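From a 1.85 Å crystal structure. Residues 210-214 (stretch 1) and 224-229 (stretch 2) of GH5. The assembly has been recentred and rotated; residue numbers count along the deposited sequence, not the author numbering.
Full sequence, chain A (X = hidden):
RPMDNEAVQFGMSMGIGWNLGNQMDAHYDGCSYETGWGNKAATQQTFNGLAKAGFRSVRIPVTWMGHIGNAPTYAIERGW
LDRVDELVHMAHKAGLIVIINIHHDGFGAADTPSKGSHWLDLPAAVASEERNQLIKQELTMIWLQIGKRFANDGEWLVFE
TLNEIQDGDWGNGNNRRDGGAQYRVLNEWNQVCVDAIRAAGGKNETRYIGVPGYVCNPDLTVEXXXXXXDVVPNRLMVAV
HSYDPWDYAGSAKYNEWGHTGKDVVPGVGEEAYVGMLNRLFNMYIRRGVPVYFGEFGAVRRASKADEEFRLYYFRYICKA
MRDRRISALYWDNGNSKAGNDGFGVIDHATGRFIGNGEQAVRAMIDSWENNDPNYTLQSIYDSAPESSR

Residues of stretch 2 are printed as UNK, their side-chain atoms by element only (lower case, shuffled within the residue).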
ATOM      1  N   GLY A 210      -6.244   8.513   1.433  1.00 16.41           N
ATOM      2  CA  GLY A 210      -6.326   7.105   1.831  1.00 16.01           C
ATOM      3  C   GLY A 210      -6.090   6.970   3.320  1.00 15.58           C
ATOM      4  O   GLY A 210      -5.157   7.549   3.847  1.00 15.09           O
ATOM      5  N   VAL A 211      -6.953   6.220   3.994  1.00 16.02           N
ATOM      6  CA  VAL A 211      -6.782   5.956   5.415  1.00 16.32           C
ATOM      7  C   VAL A 211      -6.776   4.437   5.679  1.00 15.95           C
ATOM      8  O   VAL A 211      -7.597   3.688   5.131  1.00 14.48           O
ATOM      9  CB  VAL A 211      -7.855   6.639   6.284  1.00 18.08           C
ATOM     10  CG1 VAL A 211      -7.718   8.130   6.245  1.00 18.33           C
ATOM     11  CG2 VAL A 211      -9.268   6.221   5.892  1.00 19.42           C
ATOM     12  N   PRO A 212      -5.845   3.972   6.542  1.00 14.98           N
ATOM     13  CA  PRO A 212      -5.775   2.526   6.791  1.00 15.56           C
ATOM     14  C   PRO A 212      -6.319   2.119   8.130  1.00 15.56           C
ATOM     15  O   PRO A 212      -6.427   2.980   9.037  1.00 16.52           O
ATOM     16  CB  PRO A 212      -4.282   2.267   6.763  1.00 15.54           C
ATOM     17  CG  PRO A 212      -3.695   3.465   7.368  1.00 15.67           C
ATOM     18  CD  PRO A 212      -4.577   4.623   6.914  1.00 15.94           C
ATOM     19  N   GLY A 213      -6.636   0.829   8.242  1.00 15.96           N
ATOM     20  CA  GLY A 213      -6.987   0.199   9.511  1.00 15.46           C
ATOM     21  C   GLY A 213      -5.773  -0.514  10.125  1.00 15.50           C
ATOM     22  O   GLY A 213      -4.650  -0.406   9.619  1.00 14.99           O
ATOM     23  N   TYR A 214      -6.015  -1.266  11.198  1.00 14.98           N
ATOM     24  CA  TYR A 214      -4.940  -1.809  12.008  1.00 16.63           C
ATOM     25  C   TYR A 214      -4.021  -2.714  11.187  1.00 15.41           C
ATOM     26  O   TYR A 214      -4.486  -3.676  10.564  1.00 14.54           O
ATOM     27  CB  TYR A 214      -5.506  -2.618  13.177  1.00 16.73           C
ATOM     28  CG  TYR A 214      -4.464  -2.916  14.228  1.00 16.83           C
ATOM     29  CD1 TYR A 214      -4.245  -2.047  15.282  1.00 18.06           C
ATOM     30  CD2 TYR A 214      -3.701  -4.066  14.160  1.00 17.46           C
ATOM     31  CE1 TYR A 214      -3.305  -2.326  16.257  1.00 18.11           C
ATOM     32  CE2 TYR A 214      -2.749  -4.343  15.106  1.00 17.68           C
ATOM     33  CZ  TYR A 214      -2.560  -3.479  16.157  1.00 18.07           C
ATOM     34  OH  TYR A 214      -1.599  -3.814  17.081  1.00 19.48           O
ATOM     35  N   UNK A 224     -13.102  -2.439  12.510  1.00 17.96           N
ATOM     36  CA  UNK A 224     -12.783  -1.353  13.441  1.00 17.56           C
ATOM     37  C   UNK A 224     -12.490   0.034  12.885  1.00 17.25           C
ATOM     38  O   UNK A 224     -12.522   1.022  13.662  1.00 17.85           O
ATOM     39  o   UNK A 224     -12.690  -3.107  15.989  1.00 18.75           O
ATOM     40  c   UNK A 224     -11.613  -1.785  14.341  1.00 18.20           C
ATOM     41  c   UNK A 224     -11.907  -3.085  15.043  1.00 18.52           C
ATOM     42  n   UNK A 224     -11.352  -4.182  14.539  1.00 17.50           N
ATOM     43  N   UNK A 225     -12.182   0.152  11.591  1.00 16.49           N
ATOM     44  CA  UNK A 225     -11.857   1.457  11.054  1.00 17.55           C
ATOM     45  C   UNK A 225     -13.079   2.357  11.102  1.00 17.52           C
ATOM     46  O   UNK A 225     -14.185   1.954  10.717  1.00 17.64           O
ATOM     47  c   UNK A 225     -11.375   1.376   9.596  1.00 19.14           C
ATOM     48  c   UNK A 225      -9.991   2.628   7.937  1.00 21.06           C
ATOM     49  c   UNK A 225     -12.423   3.148   8.102  1.00 20.88           C
ATOM     50  c   UNK A 225     -11.177   2.728   8.876  1.00 19.66           C
ATOM     51  N   UNK A 226     -12.849   3.570  11.568  1.00 18.06           N
ATOM     52  CA  UNK A 226     -13.803   4.658  11.506  1.00 18.42           C
ATOM     53  C   UNK A 226     -13.292   5.668  10.499  1.00 19.42           C
ATOM     54  O   UNK A 226     -12.203   6.209  10.647  1.00 19.08           O
ATOM     55  c   UNK A 226     -14.911   6.543  12.806  1.00 19.54           C
ATOM     56  c   UNK A 226     -14.020   5.293  12.888  1.00 18.67           C
ATOM     57  c   UNK A 226     -14.708   4.283  13.770  1.00 17.96           C
ATOM     58  N   UNK A 227     -14.063   5.872   9.432  1.00 19.82           N
ATOM     59  CA  UNK A 227     -13.725   6.915   8.457  1.00 21.22           C
ATOM     60  C   UNK A 227     -13.750   8.289   9.102  1.00 19.80           C
ATOM     61  O   UNK A 227     -14.762   8.671   9.673  1.00 19.65           O
ATOM     62  c   UNK A 227     -14.646   5.657   6.456  1.00 21.37           C
ATOM     63  c   UNK A 227     -13.428   5.714   5.526  1.00 22.18           C
ATOM     64  c   UNK A 227     -15.922   5.545   5.650  1.00 21.79           C
ATOM     65  c   UNK A 227     -14.710   6.900   7.298  1.00 21.35           C
ATOM     66  N   UNK A 228     -12.647   9.056   9.019  1.00 19.21           N
ATOM     67  CA  UNK A 228     -12.678  10.371   9.673  1.00 19.26           C
ATOM     68  C   UNK A 228     -13.809  11.287   9.198  1.00 20.27           C
ATOM     69  O   UNK A 228     -14.264  11.186   8.062  1.00 18.68           O
ATOM     70  c   UNK A 228     -10.410   9.776   9.208  1.00 19.47           C
ATOM     71  c   UNK A 228     -11.311  10.982   9.303  1.00 19.66           C
ATOM     72  c   UNK A 228     -11.277   8.691   8.604  1.00 19.01           C
ATOM     73  N   UNK A 229     -14.257  12.150  10.088  1.00 21.80           N
ATOM     74  CA  UNK A 229     -15.154  13.252   9.705  1.00 24.55           C
ATOM     75  C   UNK A 229     -14.383  14.209   8.806  1.00 23.81           C
ATOM     76  O   UNK A 229     -13.286  14.611   9.159  1.00 22.77           O
ATOM     77  c   UNK A 229     -15.634  13.982  10.952  1.00 26.51           C
ATOM     78  o   UNK A 229     -18.155  11.646  10.829  1.00 32.26           O
ATOM     79  c   UNK A 229     -17.875  12.837  11.086  1.00 31.88           C
ATOM     80  c   UNK A 229     -16.571  13.160  11.806  1.00 28.74           C
ATOM     81  o   UNK A 229     -18.627  13.781  10.759  1.00 34.71           O
TER

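Position 224 has four side-chain atoms: a first carbon, then a second that carries one oxygen and one nitrogen. Its CA-to-CB bond points toward stretch 1, but the side chain makes no contact there. A planar amide one carbon from the backbone is asparagine, N224. Its ND2 lies 6.2 Å from CB of Y214, beyond contact, and is hydrogen-bonded elsewhere in the structure.

Position 225 has four carbons, no heteroatom, and a fork at the second. One fork tip of position 225 lies 3.7 Å from C of P212. A four-carbon chain forked at the second atom is leucine, L225, and that tip is CD1. Chi1 is t at 172°, whereas chi2, at 145°, falls between wells. The same CD1 lies 3.8 Å from O of V211 and 3.8 Å from N of G213, so the methyl packs against backbone atoms of three consecutive residues as well as a side chain.

Position 226 has three carbons, the first carrying the other two. Its CA-to-CB bond points away, and its exposed side chain makes no contact with stretch 1. Branching at CB with no further atom gives valine, V226.

Position 227 again has four carbons forked at the second, and one fork tip of position 227 lies 4.2 Å from CG2 of V211. The fork makes it leucine, L227, and that tip is CD2. Its CA-to-CB bond runs sideways, yet with chi1 at -66° (m) and chi2 at 162° (t) the end of the side chain comes nearer.

Position 228 has three carbons, and the last closes onto the backbone N, within bonding distance of it. That ring carbon of position 228 lies 4.2 Å from CG2 of V211. The five-membered ring is proline, P228, with C-gamma exo pucker, and the carbon is CD.

Position 229 has three carbons in a chain, the third carrying two oxygens. It is exposed, makes no contact with stretch 1, and touches a crystal neighbour. A carboxylate at that reach is glutamate, E229.

The contact is apolar packing, with no hydrogen bond across the stretches. The touching parts run 153° apart, roughly antiparallel, and pair G213 with L225 at 5.3 Å between their CA atoms but V211 with L227 at 7.6 Å. Side chains meet across the wider end: V211, chi1 m, offers CG2 to CD1 of L225, CD2 of L227 and CD of P228, each at 4.2 Å. At the narrower end G213 has no side chain; an ideal CB there would sit 3.9 Å from CB of L225. Together the two sides bury a modest 191 Å².

Stretch 2 (224-229) NLVLPE
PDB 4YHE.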